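Trehalose-6-phosphate phosphatase (Candida albicans, PDB 5DXI) is a phosphatase of the HAD superfamily that binds a magnesium ion and beryllium trifluoride side by side in its active site. Local coordinates at residues A[23-28]-A[54-59]; A[73-78]-A[100-105]; A[92-97]-A[195-200]; A[229-234]-A[292-297]. One frame throughout, in Å; residues are numbered along the deposited sequence.

Contact 1 of 4, residues A[23-28]-A[54-59]; sequences RLFLFD and DVLSSD. With MG (magnesium ion), chain E; BEF (beryllium trifluoride ion), chain F.
CG of Arg23 sits opposite its own carbonyl carbon (chi1 -48°) and the chain runs extended from there to NE, which carries the guanidinium from strand 23-27 to Asp59, just past helix 47-58. Arg23 NH1 meets Asp59 OD2 at 3.3 Å in a salt bridge with an N-H...O angle of 153°. The acceptor lies in the guanidinium plane, but OD2 is approached from above its carboxylate, the two flat groups standing 87° apart, and the bridge is made by a single N-O pair. Asn62 OD1 also binds NH1, Ser20 OG takes NE, and Asp59 OD1 accepts from Lys61 N. Deeper in, CD1 of Leu56 lies over one face of the Phe25 ring, 4.5 Å from CZ. At the far end of the strand, Asp28 OD1 is bonded covalently to beryllium (1.5 Å to BE), while OD2 binds magnesium at 2.1 Å. Strand, helix and the following strand 62-67 form a beta-alpha-beta unit of the HAD core, and Asp28 opens what fits the DxDx(T/V) motif of that family.

Contact 2 of 4, residues A[73-78]-A[100-105]; sequences AFLEKW and KEWVNL
Trp102 meets helix 72-79 with its rim, the indole NH reaching Glu76 and the six-membered ring reaching Leu75. The inner part is apolar: CD1 of Leu75 lies near the ring plane, 4.3 Å from Trp102 CH2. Ala88 of strand 85-88 packs against both side chains. Helix 72-79 links the parallel neighbours 62-67 and 85-88 of the HAD core sheet, whereas Trp102 belongs to the segment of 103-104, the antiparallel strand at the sheet margin. Toward solvent the contact thins to one polar link. Trp102 NE1 donates to Glu76 OE1 at 3.0 Å, with a bent N-H...O angle of 146°. The oxygen is met nearly along its C-O bond and stands 17° out of the indole plane, the carboxylate being turned 81° against the ring. Glu76 bends at chi2 to get there, and its OE2 forms a salt bridge with Lys95. On this outer side the exposed Glu101 accepts a hydrogen bond from Trp102 N through OE1 (3.0 Å).

Contact 3 of 4, residues A[92-97]-A[195-200]; sequences CFMKDI and VKRLVL
Met94 of strand 93-95 reaches across to Arg197 and Leu198 near the end of helix 191-199, and both pairs of the contact are made by its long side chain. CB points toward the helix. From it CG swings opposite the carbonyl carbon (chi1 -75°), and the chain continues straight through CG (chi2 -178°); CB and CG serve as a spacer between backbones whose nearest CA atoms, those of Met94 and Arg197, are 10.1 Å apart. The sulfur is the first atom to touch: Met94 SD lies 4.1 Å from Arg197 CD, against the aliphatic part of an extended side chain. A turn at chi3 (78°) then sends the terminal methyl to Leu198, with Met94 CE 3.7 Å from Leu198 CD2 and 4.2 Å from Leu198 CG. The two side chains slide past each other in opposite directions, so they overlap along their ends. No hydrogen bond crosses the contact, which consists of van der Waals packing. Trp65 of strand 62-67 touches both Met94 and Leu198, while Leu198 also rests on Leu24 and Leu26 of strand 23-27. Beside Met94, Cys92 and Phe93 both face Ala88 in a classic beta bulge. The arrangement is that of an alpha/beta sandwich, a helix laid against one face of the HAD core sheet.

Contact 4 of 4, residues A[229-234]-A[292-297]; sequences LCLGDD and ETLGLL. With MG (magnesium ion), chain E.
Strand 229-232, bearing Leu229 and Leu231, and helix 292-297, bearing Leu294 and Leu297, run nearly antiparallel, their axes 12.0 Å apart at closest approach and 159° between their directions. Leucine side chains fill that gap. With CG anti to the backbone N (chi1 172°), Leu229 points CD2 at two helix residues about one turn apart: Leu229 CD2 is 3.7 Å from Leu294 CD2 and 4.0 Å from Leu297 CD1. It crosses both side chains obliquely. The same methyl of Leu294 serves a second strand residue, with Leu231 CD1 4.2 Å from Leu294 CD2. Phe25 and Phe27 of the neighbouring strand 23-27 extend this apolar layer, touching Leu297 and Leu294 respectively. Beyond the strand's end the character changes. Asp233 OD2 binds magnesium at 2.0 Å, and OD1 accepts a weak hydrogen bond from a metal-bound water at 2.8 Å. Lys179 forms a salt bridge with OD1, which probably helps hold the carboxylate turned toward the ion; Asp28 and the backbone carbonyl of Asp30 complete the protein ligands. Between strand and helix themselves only methyl groups meet, so their fit rests on shape and the exclusion of water, whereas the magnesium site past the strand's end is held by directional bonds.

In the fold
All four contacts reach one mixed sheet, but at different depths. Contacts 1, 3 and 4 are buried, whereas contact 2 is only partly so, at the sheet margin. Contacts 1 and 4 stand on neighbouring strands, 23-27 and 227-232, just beyond whose ends Asp28 and Asp233 bind the same magnesium ion. Contact 3 adjoins contact 1 through Leu26 and Leu198, bringing helix 191-199 against the central strands. Contacts 2 and 3 lie on the neighbouring strands 103-104 and 93-95, and the Glu76-Lys95 salt bridge joins them. Polar links across the segments occur in contacts 1 and 2; contacts 3 and 4 have none, meeting through apolar groups, in contact 3 including the aliphatic part of an arginine.

Contact 1 of 4, residues A[23-28]-A[54-59]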
loop_
_atom_site.group_PDB
_atom_site.type_symbol
_atom_site.label_atom_id
_atom_site.label_comp_id
_atom_site.label_asym_id
_atom_site.label_seq_id
_atom_site.Cartn_x
_atom_site.Cartn_y
_atom_site.Cartn_z
ATOM N N ARG A 23 -8.974 15.860 -3.788
ATOM C CA ARG A 23 -8.674 14.516 -4.211
ATOM C C ARG A 23 -7.509 13.943 -3.423
ATOM O O ARG A 23 -6.500 14.622 -3.210
ATOM C CB ARG A 23 -8.374 14.542 -5.698
ATOM C CG ARG A 23 -9.446 15.335 -6.455
ATOM C CD ARG A 23 -9.351 15.081 -7.919
ATOM N NE ARG A 23 -10.182 15.956 -8.746
ATOM C CZ ARG A 23 -9.710 16.933 -9.515
ATOM N NH1 ARG A 23 -8.408 17.190 -9.543
ATOM N NH2 ARG A 23 -10.548 17.665 -10.241
ATOM N N LEU A 24 -7.635 12.689 -3.010
ATOM C CA LEU A 24 -6.563 12.010 -2.286
ATOM C C LEU A 24 -6.240 10.677 -2.944
ATOM O O LEU A 24 -7.081 9.752 -2.988
ATOM C CB LEU A 24 -6.952 11.795 -0.823
ATOM C CG LEU A 24 -5.977 11.053 0.090
ATOM C CD1 LEU A 24 -4.661 11.817 0.254
ATOM C CD2 LEU A 24 -6.630 10.805 1.446
ATOM N N PHE A 25 -5.023 10.581 -3.460
ATOM C CA PHE A 25 -4.518 9.360 -4.065
ATOM C C PHE A 25 -3.647 8.589 -3.078
ATOM O O PHE A 25 -2.712 9.152 -2.481
ATOM C CB PHE A 25 -3.715 9.687 -5.336
ATOM C CG PHE A 25 -4.544 10.300 -6.436
ATOM C CD1 PHE A 25 -5.209 9.496 -7.352
ATOM C CD2 PHE A 25 -4.694 11.679 -6.528
ATOM C CE1 PHE A 25 -5.986 10.059 -8.358
ATOM C CE2 PHE A 25 -5.473 12.247 -7.529
ATOM C CZ PHE A 25 -6.116 11.434 -8.449
ATOM N N LEU A 26 -3.937 7.299 -2.936
ATOM C CA LEU A 26 -3.263 6.435 -1.975
ATOM C C LEU A 26 -2.680 5.235 -2.700
ATOM O O LEU A 26 -3.347 4.200 -2.892
ATOM C CB LEU A 26 -4.239 5.986 -0.892
ATOM C CG LEU A 26 -4.976 7.148 -0.231
ATOM C CD1 LEU A 26 -6.292 6.664 0.419
ATOM C CD2 LEU A 26 -4.080 7.847 0.785
ATOM N N PHE A 27 -1.424 5.371 -3.104
ATOM C CA PHE A 27 -0.819 4.393 -4.001
ATOM C C PHE A 27 0.150 3.468 -3.316
ATOM O O PHE A 27 1.163 3.904 -2.765
ATOM C CB PHE A 27 -0.048 5.060 -5.150
ATOM C CG PHE A 27 -0.887 5.916 -6.043
ATOM C CD1 PHE A 27 -2.247 5.645 -6.224
ATOM C CD2 PHE A 27 -0.308 6.966 -6.750
ATOM C CE1 PHE A 27 -3.015 6.430 -7.072
ATOM C CE2 PHE A 27 -1.072 7.755 -7.597
ATOM C CZ PHE A 27 -2.431 7.488 -7.759
ATOM N N ASP A 28 -0.142 2.183 -3.406
ATOM C CA ASP A 28 0.889 1.185 -3.258
ATOM C C ASP A 28 1.953 1.381 -4.352
ATOM O O ASP A 28 1.620 1.880 -5.426
ATOM C CB ASP A 28 0.294 -0.195 -3.386
ATOM C CG ASP A 28 1.296 -1.231 -3.154
ATOM O OD1 ASP A 28 1.968 -1.039 -2.142
ATOM O OD2 ASP A 28 1.460 -2.167 -3.960
ATOM N N ASP A 54 3.838 13.859 -11.899
ATOM C CA ASP A 54 4.068 15.297 -12.066
ATOM C C ASP A 54 2.771 16.036 -12.392
ATOM O O ASP A 54 2.415 17.008 -11.726
ATOM C CB ASP A 54 5.114 15.565 -13.155
ATOM C CG ASP A 54 5.518 17.030 -13.229
ATOM O OD1 ASP A 54 5.568 17.691 -12.163
ATOM O OD2 ASP A 54 5.788 17.519 -14.347
ATOM N N VAL A 55 2.045 15.550 -13.392
ATOM C CA VAL A 55 0.805 16.210 -13.796
ATOM C C VAL A 55 -0.230 16.169 -12.681
ATOM O O VAL A 55 -0.879 17.178 -12.376
ATOM C CB VAL A 55 0.194 15.570 -15.053
ATOM C CG1 VAL A 55 -1.140 16.233 -15.381
ATOM C CG2 VAL A 55 1.150 15.679 -16.223
ATOM N N LEU A 56 -0.384 15.006 -12.062
ATOM C CA LEU A 56 -1.367 14.883 -10.993
ATOM C C LEU A 56 -0.999 15.744 -9.786
ATOM O O LEU A 56 -1.854 16.443 -9.237
ATOM C CB LEU A 56 -1.523 13.418 -10.586
ATOM C CG LEU A 56 -2.225 12.528 -11.617
ATOM C CD1 LEU A 56 -2.455 11.147 -11.035
ATOM C CD2 LEU A 56 -3.528 13.136 -12.101
ATOM N N SER A 57 0.275 15.736 -9.392
ATOM C CA SER A 57 0.684 16.494 -8.212
ATOM C C SER A 57 0.657 18.003 -8.464
ATOM O O SER A 57 0.618 18.791 -7.515
ATOM C CB SER A 57 2.087 16.088 -7.742
ATOM O OG SER A 57 3.078 16.410 -8.706
ATOM N N SER A 58 0.647 18.405 -9.731
ATOM C CA SER A 58 0.685 19.832 -10.068
ATOM C C SER A 58 -0.642 20.520 -9.814
ATOM O O SER A 58 -0.694 21.731 -9.576
ATOM C CB SER A 58 1.086 20.014 -11.526
ATOM O OG SER A 58 2.422 19.581 -11.726
ATOM N N ASP A 59 -1.710 19.728 -9.842
ATOM C CA ASP A 59 -3.047 20.209 -9.532
ATOM C C ASP A 59 -3.178 20.347 -8.019
ATOM O O ASP A 59 -3.063 19.365 -7.285
ATOM C CB ASP A 59 -4.100 19.251 -10.107
ATOM C CG ASP A 59 -5.514 19.813 -10.056
ATOM O OD1 ASP A 59 -5.814 20.681 -9.204
ATOM O OD2 ASP A 59 -6.338 19.368 -10.880
HETATM MG MG MG E . 2.609 -3.899 -3.649
HETATM BE BE BEF F . 3.402 -1.566 -2.062
HETATM F F1 BEF F . 3.877 -2.272 -0.511
HETATM F F2 BEF F . 4.140 -2.944 -2.883
HETATM F F3 BEF F . 4.909 -0.672 -2.293
HETATM O O HOH W 1 1.898 -4.402 -1.741
HETATM O O HOH W 2 3.538 -5.682 -3.909
#

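Contact 2 of 4, residues A[73-78]-A[100-105]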
loop_
_atom_site.group_PDB
_atom_site.type_symbol
_atom_site.label_atom_id
_atom_site.label_comp_id
_atom_site.label_asym_id
_atom_site.label_seq_id
_atom_site.Cartn_x
_atom_site.Cartn_y
_atom_site.Cartn_z
ATOM N N ALA A 73 14.792 4.649 2.605
ATOM C CA ALA A 73 15.886 4.904 1.664
ATOM C C ALA A 73 15.420 4.722 0.219
ATOM O O ALA A 73 15.633 5.593 -0.615
ATOM C CB ALA A 73 17.074 3.995 1.967
ATOM N N PHE A 74 14.748 3.605 -0.059
ATOM C CA PHE A 74 14.244 3.346 -1.405
ATOM C C PHE A 74 13.279 4.448 -1.862
ATOM O O PHE A 74 13.424 5.004 -2.953
ATOM C CB PHE A 74 13.543 1.979 -1.454
ATOM C CG PHE A 74 13.152 1.552 -2.840
ATOM C CD1 PHE A 74 14.056 0.877 -3.647
ATOM C CD2 PHE A 74 11.889 1.837 -3.338
ATOM C CE1 PHE A 74 13.710 0.481 -4.929
ATOM C CE2 PHE A 74 11.534 1.458 -4.610
ATOM C CZ PHE A 74 12.446 0.769 -5.419
ATOM N N LEU A 75 12.305 4.766 -1.010
ATOM C CA LEU A 75 11.273 5.734 -1.347
ATOM C C LEU A 75 11.856 7.129 -1.527
ATOM O O LEU A 75 11.440 7.875 -2.411
ATOM C CB LEU A 75 10.181 5.746 -0.268
ATOM C CG LEU A 75 9.397 4.435 -0.135
ATOM C CD1 LEU A 75 8.434 4.558 1.047
ATOM C CD2 LEU A 75 8.657 4.040 -1.426
ATOM N N GLU A 76 12.823 7.478 -0.688
ATOM C CA GLU A 76 13.483 8.761 -0.822
ATOM C C GLU A 76 14.199 8.804 -2.182
ATOM O O GLU A 76 14.097 9.782 -2.923
ATOM C CB GLU A 76 14.462 8.977 0.336
ATOM C CG GLU A 76 14.823 10.428 0.608
ATOM C CD GLU A 76 13.718 11.176 1.325
ATOM O OE1 GLU A 76 13.495 10.908 2.534
ATOM O OE2 GLU A 76 13.072 12.032 0.678
ATOM N N LYS A 77 14.887 7.715 -2.514
ATOM C CA LYS A 77 15.624 7.631 -3.764
ATOM C C LYS A 77 14.735 7.813 -4.992
ATOM O O LYS A 77 14.986 8.682 -5.829
ATOM C CB LYS A 77 16.346 6.286 -3.853
ATOM C CG LYS A 77 17.158 6.091 -5.129
ATOM C CD LYS A 77 17.789 4.702 -5.175
ATOM C CE LYS A 77 19.065 4.610 -4.362
ATOM N NZ LYS A 77 19.689 3.256 -4.446
ATOM N N TRP A 78 13.671 7.025 -5.076
ATOM C CA TRP A 78 12.887 6.978 -6.305
ATOM C C TRP A 78 11.634 7.838 -6.309
ATOM O O TRP A 78 11.083 8.070 -7.372
ATOM C CB TRP A 78 12.530 5.535 -6.623
ATOM C CG TRP A 78 13.727 4.719 -6.942
ATOM C CD1 TRP A 78 14.231 3.683 -6.218
ATOM C CD2 TRP A 78 14.591 4.874 -8.077
ATOM N NE1 TRP A 78 15.351 3.173 -6.833
ATOM C CE2 TRP A 78 15.589 3.885 -7.979
ATOM C CE3 TRP A 78 14.606 5.745 -9.172
ATOM C CZ2 TRP A 78 16.613 3.754 -8.924
ATOM C CZ3 TRP A 78 15.612 5.599 -10.120
ATOM C CH2 TRP A 78 16.599 4.609 -9.987
ATOM N N LYS A 100 10.512 17.702 6.113
ATOM C CA LYS A 100 11.934 17.510 5.908
ATOM C C LYS A 100 12.382 16.223 6.571
ATOM O O LYS A 100 13.332 15.587 6.146
ATOM C CB LYS A 100 12.685 18.714 6.525
ATOM C CG LYS A 100 11.991 20.082 6.309
ATOM C CD LYS A 100 10.831 20.277 7.330
ATOM C CE LYS A 100 10.156 21.637 7.277
ATOM N NZ LYS A 100 9.315 21.865 8.490
ATOM N N GLU A 101 11.610 15.795 7.554
ATOM C CA GLU A 101 11.832 14.512 8.203
ATOM C C GLU A 101 10.595 13.661 8.321
ATOM O O GLU A 101 9.463 14.134 8.222
ATOM C CB GLU A 101 12.452 14.625 9.596
ATOM C CG GLU A 101 13.965 14.512 9.584
ATOM C CD GLU A 101 14.410 13.063 9.271
ATOM O OE1 GLU A 101 13.642 12.099 9.550
ATOM O OE2 GLU A 101 15.534 12.885 8.752
ATOM N N TRP A 102 10.862 12.375 8.484
ATOM C CA TRP A 102 9.857 11.358 8.662
ATOM C C TRP A 102 9.356 11.366 10.093
ATOM O O TRP A 102 10.068 11.782 10.999
ATOM C CB TRP A 102 10.453 9.992 8.371
ATOM C CG TRP A 102 10.937 9.817 6.973
ATOM C CD1 TRP A 102 12.093 10.320 6.428
ATOM C CD2 TRP A 102 10.302 9.057 5.942
ATOM N NE1 TRP A 102 12.209 9.927 5.114
ATOM C CE2 TRP A 102 11.126 9.145 4.791
ATOM C CE3 TRP A 102 9.120 8.300 5.878
ATOM C CZ2 TRP A 102 10.799 8.519 3.589
ATOM C CZ3 TRP A 102 8.800 7.662 4.671
ATOM C CH2 TRP A 102 9.639 7.777 3.549
ATOM N N VAL A 103 8.136 10.893 10.284
ATOM C CA VAL A 103 7.641 10.526 11.604
ATOM C C VAL A 103 7.744 9.006 11.760
ATOM O O VAL A 103 7.283 8.261 10.892
ATOM C CB VAL A 103 6.176 10.966 11.806
ATOM C CG1 VAL A 103 5.651 10.488 13.156
ATOM C CG2 VAL A 103 6.041 12.476 11.687
ATOM N N ASN A 104 8.364 8.542 12.842
ATOM C CA ASN A 104 8.379 7.110 13.143
ATOM C C ASN A 104 7.199 6.734 14.016
ATOM O O ASN A 104 7.265 6.893 15.231
ATOM C CB ASN A 104 9.685 6.695 13.847
ATOM C CG ASN A 104 9.763 5.188 14.091
ATOM O OD1 ASN A 104 8.825 4.455 13.799
ATOM N ND2 ASN A 104 10.899 4.722 14.599
ATOM N N LEU A 105 6.151 6.176 13.413
ATOM C CA LEU A 105 4.950 5.837 14.179
ATOM C C LEU A 105 5.188 4.654 15.113
ATOM O O LEU A 105 4.376 4.382 15.998
ATOM C CB LEU A 105 3.762 5.551 13.247
ATOM C CG LEU A 105 3.108 6.680 12.426
ATOM C CD1 LEU A 105 4.013 7.313 11.386
ATOM C CD2 LEU A 105 1.837 6.155 11.764
#

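Contact 3 of 4, residues A[92-97]-A[195-200]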
loop_
_atom_site.group_PDB
_atom_site.type_symbol
_atom_site.label_atom_id
_atom_site.label_comp_id
_atom_site.label_asym_id
_atom_site.label_seq_id
_atom_site.Cartn_x
_atom_site.Cartn_y
_atom_site.Cartn_z
ATOM N N CYS A 92 5.007 2.069 9.263
ATOM C CA CYS A 92 5.890 2.459 10.359
ATOM C C CYS A 92 6.351 3.908 10.268
ATOM O O CYS A 92 6.618 4.543 11.298
ATOM C CB CYS A 92 7.104 1.531 10.422
ATOM S SG CYS A 92 6.648 -0.172 10.867
ATOM N N PHE A 93 6.420 4.447 9.051
ATOM C CA PHE A 93 6.954 5.802 8.849
ATOM C C PHE A 93 6.074 6.617 7.923
ATOM O O PHE A 93 5.472 6.063 7.017
ATOM C CB PHE A 93 8.379 5.764 8.263
ATOM C CG PHE A 93 9.378 5.047 9.125
ATOM C CD1 PHE A 93 9.546 3.677 9.023
ATOM C CD2 PHE A 93 10.147 5.745 10.041
ATOM C CE1 PHE A 93 10.460 3.021 9.826
ATOM C CE2 PHE A 93 11.064 5.094 10.846
ATOM C CZ PHE A 93 11.228 3.737 10.736
ATOM N N MET A 94 6.007 7.928 8.152
ATOM C CA MET A 94 5.278 8.856 7.278
ATOM C C MET A 94 6.116 10.088 6.991
ATOM O O MET A 94 6.821 10.570 7.875
ATOM C CB MET A 94 3.965 9.323 7.912
ATOM C CG MET A 94 2.860 8.341 7.916
ATOM S SD MET A 94 1.367 9.069 8.639
ATOM C CE MET A 94 0.739 10.082 7.309
ATOM N N LYS A 95 6.013 10.632 5.785
ATOM C CA LYS A 95 6.644 11.920 5.535
ATOM C C LYS A 95 5.753 12.801 4.662
ATOM O O LYS A 95 5.503 12.498 3.488
ATOM C CB LYS A 95 8.038 11.753 4.904
ATOM C CG LYS A 95 8.797 13.097 4.834
ATOM C CD LYS A 95 10.209 12.981 4.280
ATOM C CE LYS A 95 10.194 12.796 2.778
ATOM N NZ LYS A 95 11.457 13.272 2.135
ATOM N N ASP A 96 5.268 13.887 5.256
ATOM C CA ASP A 96 4.438 14.862 4.561
ATOM C C ASP A 96 5.157 15.474 3.368
ATOM O O ASP A 96 6.393 15.540 3.335
ATOM C CB ASP A 96 3.998 15.973 5.512
ATOM C CG ASP A 96 2.781 15.589 6.327
ATOM O OD1 ASP A 96 1.711 15.404 5.713
ATOM O OD2 ASP A 96 2.882 15.498 7.575
ATOM N N ILE A 97 4.371 15.942 2.404
ATOM C CA ILE A 97 4.906 16.528 1.182
ATOM C C ILE A 97 5.805 17.734 1.468
ATOM O O ILE A 97 6.875 17.894 0.864
ATOM C CB ILE A 97 3.761 16.925 0.235
ATOM C CG1 ILE A 97 3.011 15.660 -0.197
ATOM C CG2 ILE A 97 4.304 17.649 -0.984
ATOM C CD1 ILE A 97 1.815 15.891 -1.126
ATOM N N VAL A 195 -3.897 5.286 6.066
ATOM C CA VAL A 195 -5.020 5.745 5.276
ATOM C C VAL A 195 -6.012 6.530 6.157
ATOM O O VAL A 195 -6.501 7.591 5.762
ATOM C CB VAL A 195 -5.725 4.566 4.586
ATOM C CG1 VAL A 195 -7.057 5.012 4.040
ATOM C CG2 VAL A 195 -4.823 4.022 3.467
ATOM N N LYS A 196 -6.270 6.023 7.361
ATOM C CA LYS A 196 -7.123 6.740 8.322
ATOM C C LYS A 196 -6.549 8.127 8.649
ATOM O O LYS A 196 -7.284 9.118 8.688
ATOM C CB LYS A 196 -7.304 5.912 9.602
ATOM C CG LYS A 196 -8.121 6.588 10.699
ATOM C CD LYS A 196 -8.533 5.581 11.787
ATOM C CE LYS A 196 -7.361 5.187 12.683
ATOM N NZ LYS A 196 -7.703 4.080 13.636
ATOM N N ARG A 197 -5.239 8.203 8.865
ATOM C CA ARG A 197 -4.611 9.474 9.213
ATOM C C ARG A 197 -4.636 10.479 8.069
ATOM O O ARG A 197 -4.569 11.691 8.301
ATOM C CB ARG A 197 -3.171 9.254 9.669
ATOM C CG ARG A 197 -3.074 8.655 11.063
ATOM C CD ARG A 197 -1.635 8.298 11.366
ATOM N NE ARG A 197 -1.497 7.608 12.645
ATOM C CZ ARG A 197 -0.687 8.029 13.610
ATOM N NH1 ARG A 197 0.038 9.121 13.423
ATOM N NH2 ARG A 197 -0.595 7.362 14.750
ATOM N N LEU A 198 -4.749 9.976 6.844
ATOM C CA LEU A 198 -4.717 10.825 5.655
ATOM C C LEU A 198 -6.102 11.231 5.205
ATOM O O LEU A 198 -6.306 12.349 4.726
ATOM C CB LEU A 198 -3.995 10.118 4.512
ATOM C CG LEU A 198 -2.493 9.919 4.691
ATOM C CD1 LEU A 198 -1.904 9.092 3.536
ATOM C CD2 LEU A 198 -1.756 11.272 4.829
ATOM N N VAL A 199 -7.052 10.309 5.345
ATOM C CA VAL A 199 -8.420 10.544 4.916
ATOM C C VAL A 199 -9.192 11.371 5.946
ATOM O O VAL A 199 -9.831 12.370 5.606
ATOM C CB VAL A 199 -9.148 9.218 4.671
ATOM C CG1 VAL A 199 -10.658 9.422 4.580
ATOM C CG2 VAL A 199 -8.601 8.539 3.424
ATOM N N LEU A 200 -9.131 10.959 7.205
ATOM C CA LEU A 200 -9.853 11.678 8.251
ATOM C C LEU A 200 -8.979 12.806 8.752
ATOM O O LEU A 200 -8.489 12.770 9.881
ATOM C CB LEU A 200 -10.238 10.745 9.395
ATOM C CG LEU A 200 -11.150 9.586 8.994
ATOM C CD1 LEU A 200 -11.407 8.706 10.199
ATOM C CD2 LEU A 200 -12.465 10.084 8.384
#

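Contact 4 of 4, residues A[229-234]-A[292-297]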
loop_
_atom_site.group_PDB
_atom_site.type_symbol
_atom_site.label_atom_id
_atom_site.label_comp_id
_atom_site.label_asym_id
_atom_site.label_seq_id
_atom_site.Cartn_x
_atom_site.Cartn_y
_atom_site.Cartn_z
ATOM N N LEU A 229 -8.751 7.589 -4.335
ATOM C CA LEU A 229 -8.413 6.445 -5.175
ATOM C C LEU A 229 -7.244 5.704 -4.551
ATOM O O LEU A 229 -6.166 6.275 -4.333
ATOM C CB LEU A 229 -8.076 6.873 -6.600
ATOM C CG LEU A 229 -7.519 5.780 -7.512
ATOM C CD1 LEU A 229 -8.538 4.639 -7.674
ATOM C CD2 LEU A 229 -7.122 6.351 -8.883
ATOM N N CYS A 230 -7.470 4.435 -4.254
ATOM C CA CYS A 230 -6.485 3.637 -3.539
ATOM C C CYS A 230 -6.201 2.355 -4.304
ATOM O O CYS A 230 -7.126 1.592 -4.614
ATOM C CB CYS A 230 -6.990 3.322 -2.132
ATOM S SG CYS A 230 -5.941 2.251 -1.122
ATOM N N LEU A 231 -4.924 2.120 -4.602
ATOM C CA LEU A 231 -4.507 0.965 -5.387
ATOM C C LEU A 231 -3.456 0.126 -4.670
ATOM O O LEU A 231 -2.510 0.673 -4.093
ATOM C CB LEU A 231 -3.956 1.414 -6.743
ATOM C CG LEU A 231 -4.979 2.081 -7.667
ATOM C CD1 LEU A 231 -4.321 3.251 -8.401
ATOM C CD2 LEU A 231 -5.582 1.063 -8.651
ATOM N N GLY A 232 -3.622 -1.196 -4.715
ATOM C CA GLY A 232 -2.644 -2.110 -4.143
ATOM C C GLY A 232 -2.819 -3.547 -4.614
ATOM O O GLY A 232 -3.873 -3.924 -5.121
ATOM N N ASP A 233 -1.777 -4.352 -4.435
ATOM C CA ASP A 233 -1.706 -5.658 -5.072
ATOM C C ASP A 233 -1.523 -6.797 -4.092
ATOM O O ASP A 233 -1.596 -7.956 -4.484
ATOM C CB ASP A 233 -0.538 -5.690 -6.079
ATOM C CG ASP A 233 0.830 -5.707 -5.388
ATOM O OD1 ASP A 233 1.690 -6.532 -5.775
ATOM O OD2 ASP A 233 1.044 -4.904 -4.450
ATOM N N ASP A 234 -1.251 -6.490 -2.824
ATOM C CA ASP A 234 -0.841 -7.562 -1.920
ATOM C C ASP A 234 -1.585 -7.492 -0.594
ATOM O O ASP A 234 -2.435 -6.625 -0.389
ATOM C CB ASP A 234 0.673 -7.525 -1.692
ATOM C CG ASP A 234 1.272 -8.910 -1.497
ATOM O OD1 ASP A 234 0.509 -9.882 -1.318
ATOM O OD2 ASP A 234 2.520 -9.024 -1.508
ATOM N N GLU A 292 -2.519 3.331 -17.231
ATOM C CA GLU A 292 -3.521 3.763 -18.208
ATOM C C GLU A 292 -4.588 4.583 -17.510
ATOM O O GLU A 292 -4.923 5.690 -17.941
ATOM C CB GLU A 292 -4.176 2.567 -18.912
ATOM C CG GLU A 292 -3.242 1.741 -19.785
ATOM C CD GLU A 292 -3.907 0.483 -20.322
ATOM O OE1 GLU A 292 -5.091 0.221 -19.986
ATOM O OE2 GLU A 292 -3.236 -0.267 -21.066
ATOM N N THR A 293 -5.086 4.048 -16.394
ATOM C CA THR A 293 -6.141 4.697 -15.630
ATOM C C THR A 293 -5.665 6.010 -15.028
ATOM O O THR A 293 -6.373 7.022 -15.084
ATOM C CB THR A 293 -6.678 3.775 -14.497
ATOM O OG1 THR A 293 -7.143 2.541 -15.051
ATOM C CG2 THR A 293 -7.817 4.443 -13.760
ATOM N N LEU A 294 -4.476 6.006 -14.430
ATOM C CA LEU A 294 -3.959 7.247 -13.855
ATOM C C LEU A 294 -3.660 8.255 -14.979
ATOM O O LEU A 294 -3.916 9.466 -14.840
ATOM C CB LEU A 294 -2.714 6.975 -12.991
ATOM C CG LEU A 294 -2.968 6.066 -11.774
ATOM C CD1 LEU A 294 -1.701 5.857 -10.961
ATOM C CD2 LEU A 294 -4.081 6.633 -10.888
ATOM N N GLY A 295 -3.116 7.746 -16.081
ATOM C CA GLY A 295 -2.881 8.555 -17.267
ATOM C C GLY A 295 -4.157 9.202 -17.772
ATOM O O GLY A 295 -4.171 10.373 -18.144
ATOM N N LEU A 296 -5.240 8.428 -17.760
ATOM C CA LEU A 296 -6.555 8.923 -18.141
ATOM C C LEU A 296 -6.973 10.106 -17.282
ATOM O O LEU A 296 -7.380 11.149 -17.793
ATOM C CB LEU A 296 -7.601 7.806 -18.010
ATOM C CG LEU A 296 -9.037 8.228 -18.329
ATOM C CD1 LEU A 296 -9.161 8.483 -19.830
ATOM C CD2 LEU A 296 -10.091 7.226 -17.821
ATOM N N LEU A 297 -6.863 9.943 -15.966
ATOM C CA LEU A 297 -7.192 11.021 -15.050
ATOM C C LEU A 297 -6.284 12.218 -15.292
ATOM O O LEU A 297 -6.710 13.366 -15.186
ATOM C CB LEU A 297 -7.048 10.569 -13.595
ATOM C CG LEU A 297 -7.864 9.366 -13.117
ATOM C CD1 LEU A 297 -7.638 9.152 -11.624
ATOM C CD2 LEU A 297 -9.326 9.586 -13.421
HETATM MG MG MG E . 2.609 -3.899 -3.649
HETATM O O HOH W 2 3.538 -5.682 -3.909
HETATM O O HOH W 1 1.898 -4.402 -1.741
#